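Local coordinates for putative nucleotide-diphospho-sugar transferase (Desulfovibrio desulfuricans subsp. desulfuricans, PDB 3CGX), which probably transfers a sugar from a nucleotide-diphosphate donor to an acceptor not yet identified, at residues 30-42 against 213-225. Residues are numbered along the deposited sequence; the frame is centred on the assembly and turned at random. Where two conformers were deposited one is given.
Sequences DKAAMLYRHFVQD and SSTYALLRENDAL
Thr-215, Lys-31 and Asp-42 lose the most surface as helix 214-221 packs on helix 29-47. Thr-215 enters as a knob into the hole formed by Leu-35, His-38, Phe-39 and Asp-42, and its two branches part there. With OG1 anti to the carbonyl carbon (chi1 -66°), the hydroxyl lies beside its own backbone N, and both donate to OD2 of Asp-42: Thr-215 N at 2.8 Å on the syn lone pair, Thr-215 OG1 at 2.7 Å from above the carboxylate plane. The methyl CG2 instead meets Phe-39 CE1 at 3.6 Å. The other carboxylate oxygen, Asp-42 OD1, accepts from Ser-214 OG at 2.6 Å, also on the syn side. That hydroxyl in turn accepts from His-38 ND1 (2.8 Å), nearly in the imidazole plane, which helps fix the rotation of the ring. A carboxylate held by three donors at the start of helix 214-221 would probably be stabilised by the helix dipole. Ser-213 caps the same end, its OG accepting from Tyr-216 N and also hydrogen-bonded to Phe-210 O.

The axes of helices 30-42 and 214-221 run roughly antiparallel (152°), 8.9 Å apart at closest approach. In the GT-A-like alpha/beta fold, this pairing brings a helix from near the C-terminus against the one that precedes strand 53-58. Leu-35 CD2 fills the middle, 3.7 Å from Leu-219 CD2, and helix 195-204 adds Leu-198 against both leucines.

At the far end Lys-31 reaches across with CG anti to its N and a bend at chi3 (-74°), placing NZ 2.7 Å from Asn-222 OD1, in the carbonyl plane on a lone pair. Asn-222 ND2 donates back to Leu-218 O, so both ends of the amide are engaged where helix 214-221 stops.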
loop_
_atom_site.group_PDB
_atom_site.type_symbol
_atom_site.label_atom_id
_atom_site.label_comp_id
_atom_site.label_asym_id
_atom_site.label_seq_id
_atom_site.Cartn_x
_atom_site.Cartn_y
_atom_site.Cartn_z
ATOM N N ASP A 30 -11.039 15.913 -8.939
ATOM C CA ASP A 30 -11.926 15.631 -7.797
ATOM C C ASP A 30 -12.306 14.148 -7.742
ATOM O O ASP A 30 -12.296 13.536 -6.668
ATOM C CB ASP A 30 -13.216 16.457 -7.811
ATOM C CG ASP A 30 -12.980 17.944 -7.495
ATOM O OD1 ASP A 30 -11.884 18.325 -7.059
ATOM O OD2 ASP A 30 -13.908 18.750 -7.701
ATOM N N LYS A 31 -12.687 13.597 -8.888
ATOM C CA LYS A 31 -13.091 12.184 -8.962
ATOM C C LYS A 31 -11.920 11.232 -8.687
ATOM O O LYS A 31 -12.131 10.186 -8.060
ATOM C CB LYS A 31 -13.716 11.878 -10.328
ATOM C CG LYS A 31 -14.369 10.494 -10.448
ATOM C CD LYS A 31 -15.309 10.427 -11.592
ATOM C CE LYS A 31 -16.567 11.193 -11.271
ATOM N NZ LYS A 31 -17.425 11.240 -12.429
ATOM N N ALA A 32 -10.721 11.585 -9.192
ATOM C CA ALA A 32 -9.515 10.754 -8.987
ATOM C C ALA A 32 -9.236 10.694 -7.490
ATOM O O ALA A 32 -8.937 9.620 -6.949
ATOM C CB ALA A 32 -8.292 11.309 -9.729
ATOM N N ALA A 33 -9.370 11.834 -6.814
ATOM C CA ALA A 33 -9.149 11.890 -5.360
ATOM C C ALA A 33 -10.253 11.160 -4.561
ATOM O O ALA A 33 -9.948 10.492 -3.556
ATOM C CB ALA A 33 -8.963 13.341 -4.866
HETATM N N MSE A 34 -11.497 11.191 -5.037
HETATM C CA MSE A 34 -12.603 10.511 -4.375
HETATM C C MSE A 34 -12.396 9.003 -4.490
HETATM O O MSE A 34 -12.597 8.246 -3.518
HETATM C CB MSE A 34 -13.970 10.908 -4.986
HETATM C CG MSE A 34 -15.116 10.212 -4.394
HETATM SE SE MSE A 34 -15.404 10.754 -2.504
HETATM C CE MSE A 34 -14.954 12.677 -2.650
ATOM N N LEU A 35 -11.966 8.568 -5.667
ATOM C CA LEU A 35 -11.662 7.139 -5.882
ATOM C C LEU A 35 -10.577 6.667 -4.921
ATOM O O LEU A 35 -10.721 5.622 -4.259
ATOM C CB LEU A 35 -11.287 6.836 -7.326
ATOM C CG LEU A 35 -12.427 6.824 -8.317
ATOM C CD1 LEU A 35 -11.905 7.069 -9.746
ATOM C CD2 LEU A 35 -13.245 5.448 -8.180
ATOM N N TYR A 36 -9.503 7.445 -4.832
ATOM C CA TYR A 36 -8.373 7.086 -3.962
ATOM C C TYR A 36 -8.829 7.090 -2.492
ATOM O O TYR A 36 -8.486 6.197 -1.710
ATOM C CB TYR A 36 -7.132 7.988 -4.231
ATOM C CG TYR A 36 -6.033 7.702 -3.216
ATOM C CD1 TYR A 36 -5.348 6.492 -3.223
ATOM C CD2 TYR A 36 -5.707 8.641 -2.225
ATOM C CE1 TYR A 36 -4.375 6.200 -2.241
ATOM C CE2 TYR A 36 -4.730 8.370 -1.271
ATOM C CZ TYR A 36 -4.081 7.147 -1.264
ATOM O OH TYR A 36 -3.128 6.827 -0.331
ATOM N N ARG A 37 -9.666 8.060 -2.138
ATOM C CA ARG A 37 -10.230 8.128 -0.775
ATOM C C ARG A 37 -10.893 6.808 -0.437
ATOM O O ARG A 37 -10.664 6.214 0.643
ATOM C CB ARG A 37 -11.182 9.303 -0.671
ATOM C CG ARG A 37 -11.938 9.403 0.627
ATOM C CD ARG A 37 -12.972 10.537 0.571
ATOM N NE ARG A 37 -12.297 11.804 0.705
ATOM C CZ ARG A 37 -12.069 12.397 1.881
ATOM N NH1 ARG A 37 -12.518 11.842 2.993
ATOM N NH2 ARG A 37 -11.431 13.563 1.937
ATOM N N HIS A 38 -11.679 6.312 -1.389
ATOM C CA HIS A 38 -12.365 5.032 -1.205
ATOM C C HIS A 38 -11.439 3.810 -1.241
ATOM O O HIS A 38 -11.750 2.798 -0.558
ATOM C CB HIS A 38 -13.530 4.908 -2.190
ATOM C CG HIS A 38 -14.695 5.737 -1.760
ATOM N ND1 HIS A 38 -15.627 5.272 -0.856
ATOM C CD2 HIS A 38 -14.985 7.044 -1.969
ATOM C CE1 HIS A 38 -16.497 6.235 -0.598
ATOM N NE2 HIS A 38 -16.127 7.322 -1.255
ATOM N N PHE A 39 -10.347 3.888 -1.993
ATOM C CA PHE A 39 -9.362 2.791 -2.011
ATOM C C PHE A 39 -8.913 2.607 -0.566
ATOM O O PHE A 39 -8.860 1.487 -0.032
ATOM C CB PHE A 39 -8.105 3.111 -2.799
ATOM C CG PHE A 39 -8.261 3.128 -4.316
ATOM C CD1 PHE A 39 -9.499 3.084 -4.937
ATOM C CD2 PHE A 39 -7.144 3.323 -5.108
ATOM C CE1 PHE A 39 -9.594 3.164 -6.316
ATOM C CE2 PHE A 39 -7.245 3.409 -6.512
ATOM C CZ PHE A 39 -8.496 3.352 -7.087
ATOM N N VAL A 40 -8.586 3.738 0.064
ATOM C CA VAL A 40 -8.010 3.719 1.409
ATOM C C VAL A 40 -9.010 3.203 2.450
ATOM O O VAL A 40 -8.726 2.309 3.276
ATOM C CB VAL A 40 -7.381 5.106 1.815
ATOM C CG1 VAL A 40 -7.014 5.110 3.288
ATOM C CG2 VAL A 40 -6.127 5.447 0.939
ATOM N N GLN A 41 -10.200 3.779 2.419
ATOM C CA GLN A 41 -11.286 3.315 3.293
ATOM C C GLN A 41 -11.559 1.843 3.188
ATOM O O GLN A 41 -11.710 1.157 4.189
ATOM C CB GLN A 41 -12.590 4.060 3.004
ATOM C CG GLN A 41 -12.518 5.473 3.451
ATOM C CD GLN A 41 -13.709 6.297 3.023
ATOM O OE1 GLN A 41 -13.597 7.503 2.981
ATOM N NE2 GLN A 41 -14.862 5.648 2.689
ATOM N N ASP A 42 -11.666 1.346 1.975
ATOM C CA ASP A 42 -11.945 -0.055 1.783
ATOM C C ASP A 42 -10.824 -0.943 2.294
ATOM O O ASP A 42 -11.090 -1.965 2.955
ATOM C CB ASP A 42 -12.211 -0.401 0.300
ATOM C CG ASP A 42 -13.502 0.215 -0.235
ATOM O OD1 ASP A 42 -14.309 0.674 0.566
ATOM O OD2 ASP A 42 -13.659 0.266 -1.462
ATOM N N SER A 213 -17.580 -3.531 -2.398
ATOM C CA SER A 213 -16.865 -2.405 -1.824
ATOM C C SER A 213 -17.443 -1.051 -2.234
ATOM O O SER A 213 -18.153 -0.933 -3.232
ATOM C CB SER A 213 -15.379 -2.455 -2.216
ATOM O OG SER A 213 -15.169 -2.228 -3.613
ATOM N N SER A 214 -17.116 -0.036 -1.437
ATOM C CA SER A 214 -17.531 1.341 -1.713
ATOM C C SER A 214 -16.808 1.824 -2.953
ATOM O O SER A 214 -17.396 2.528 -3.765
ATOM C CB SER A 214 -17.308 2.280 -0.543
ATOM O OG SER A 214 -15.955 2.503 -0.314
ATOM N N THR A 215 -15.564 1.412 -3.142
ATOM C CA THR A 215 -14.843 1.718 -4.371
ATOM C C THR A 215 -15.606 1.185 -5.585
ATOM O O THR A 215 -15.883 1.944 -6.542
ATOM C CB THR A 215 -13.419 1.160 -4.395
ATOM O OG1 THR A 215 -12.678 1.837 -3.407
ATOM C CG2 THR A 215 -12.691 1.407 -5.809
ATOM N N TYR A 216 -15.976 -0.099 -5.552
ATOM C CA TYR A 216 -16.657 -0.681 -6.712
ATOM C C TYR A 216 -17.999 0.017 -6.962
ATOM O O TYR A 216 -18.412 0.218 -8.153
ATOM C CB TYR A 216 -16.814 -2.207 -6.590
ATOM C CG TYR A 216 -17.325 -2.836 -7.876
ATOM C CD1 TYR A 216 -18.671 -2.917 -8.115
ATOM C CD2 TYR A 216 -16.450 -3.340 -8.857
ATOM C CE1 TYR A 216 -19.156 -3.464 -9.257
ATOM C CE2 TYR A 216 -16.950 -3.900 -10.013
ATOM C CZ TYR A 216 -18.293 -3.949 -10.199
ATOM O OH TYR A 216 -18.823 -4.505 -11.342
ATOM N N ALA A 217 -18.703 0.388 -5.892
ATOM C CA ALA A 217 -19.954 1.162 -6.071
ATOM C C ALA A 217 -19.700 2.452 -6.879
ATOM O O ALA A 217 -20.515 2.849 -7.742
ATOM C CB ALA A 217 -20.639 1.507 -4.701
ATOM N N LEU A 218 -18.633 3.166 -6.561
ATOM C CA LEU A 218 -18.206 4.320 -7.319
ATOM C C LEU A 218 -17.901 4.041 -8.778
ATOM O O LEU A 218 -18.191 4.809 -9.633
ATOM C CB LEU A 218 -16.948 4.885 -6.730
ATOM C CG LEU A 218 -17.011 6.202 -6.064
ATOM C CD1 LEU A 218 -17.597 7.255 -6.977
ATOM C CD2 LEU A 218 -17.877 5.910 -4.933
ATOM N N LEU A 219 -17.243 2.944 -9.021
ATOM C CA LEU A 219 -16.896 2.529 -10.391
ATOM C C LEU A 219 -18.147 2.262 -11.211
ATOM O O LEU A 219 -18.241 2.671 -12.355
ATOM C CB LEU A 219 -15.982 1.296 -10.416
ATOM C CG LEU A 219 -14.632 1.361 -9.669
ATOM C CD1 LEU A 219 -13.893 0.008 -9.684
ATOM C CD2 LEU A 219 -13.753 2.433 -10.230
ATOM N N ARG A 220 -19.116 1.581 -10.595
ATOM C CA ARG A 220 -20.390 1.240 -11.235
ATOM C C ARG A 220 -21.145 2.526 -11.620
ATOM O O ARG A 220 -21.722 2.646 -12.724
ATOM C CB ARG A 220 -21.176 0.312 -10.270
ATOM C CG ARG A 220 -22.284 -0.429 -10.850
ATOM C CD ARG A 220 -22.703 -1.426 -9.801
ATOM N NE ARG A 220 -23.174 -0.728 -8.606
ATOM C CZ ARG A 220 -22.980 -1.136 -7.350
ATOM N NH1 ARG A 220 -22.281 -2.239 -7.095
ATOM N NH2 ARG A 220 -23.470 -0.412 -6.345
ATOM N N GLU A 221 -21.117 3.507 -10.721
ATOM C CA GLU A 221 -21.713 4.825 -10.998
ATOM C C GLU A 221 -21.052 5.471 -12.190
ATOM O O GLU A 221 -21.692 6.217 -12.930
ATOM C CB GLU A 221 -21.556 5.820 -9.839
ATOM C CG GLU A 221 -22.386 5.580 -8.655
ATOM C CD GLU A 221 -22.114 6.607 -7.548
ATOM O OE1 GLU A 221 -21.560 7.715 -7.826
ATOM O OE2 GLU A 221 -22.471 6.279 -6.395
ATOM N N ASN A 222 -19.761 5.182 -12.344
ATOM C CA ASN A 222 -18.949 5.765 -13.419
ATOM C C ASN A 222 -18.796 4.826 -14.611
ATOM O O ASN A 222 -17.910 4.998 -15.465
ATOM C CB ASN A 222 -17.602 6.256 -12.840
ATOM C CG ASN A 222 -17.758 7.563 -12.086
ATOM O OD1 ASN A 222 -17.832 8.612 -12.698
ATOM N ND2 ASN A 222 -17.880 7.488 -10.741
ATOM N N ASP A 223 -19.746 3.895 -14.722
ATOM C CA ASP A 223 -19.702 2.878 -15.783
ATOM C C ASP A 223 -19.489 3.465 -17.190
ATOM O O ASP A 223 -18.581 3.043 -17.946
ATOM C CB ASP A 223 -20.960 2.006 -15.747
ATOM C CG ASP A 223 -20.919 0.897 -16.805
ATOM O OD1 ASP A 223 -20.348 -0.180 -16.507
ATOM O OD2 ASP A 223 -21.319 1.168 -17.943
ATOM N N ALA A 224 -20.298 4.464 -17.535
ATOM C CA ALA A 224 -20.302 5.049 -18.857
ATOM C C ALA A 224 -19.000 5.753 -19.187
ATOM O O ALA A 224 -18.673 5.946 -20.356
ATOM C CB ALA A 224 -21.488 6.042 -19.019
ATOM N N LEU A 225 -18.327 6.211 -18.141
ATOM C CA LEU A 225 -17.031 6.894 -18.277
ATOM C C LEU A 225 -15.899 5.841 -18.410
ATOM O O LEU A 225 -15.093 5.857 -19.347
ATOM C CB LEU A 225 -16.794 7.800 -17.075
ATOM C CG LEU A 225 -15.420 8.471 -17.017
ATOM C CD1 LEU A 225 -15.148 9.253 -18.293
ATOM C CD2 LEU A 225 -15.399 9.300 -15.719
HETATM O O HOH W 1 -16.003 3.028 2.918
#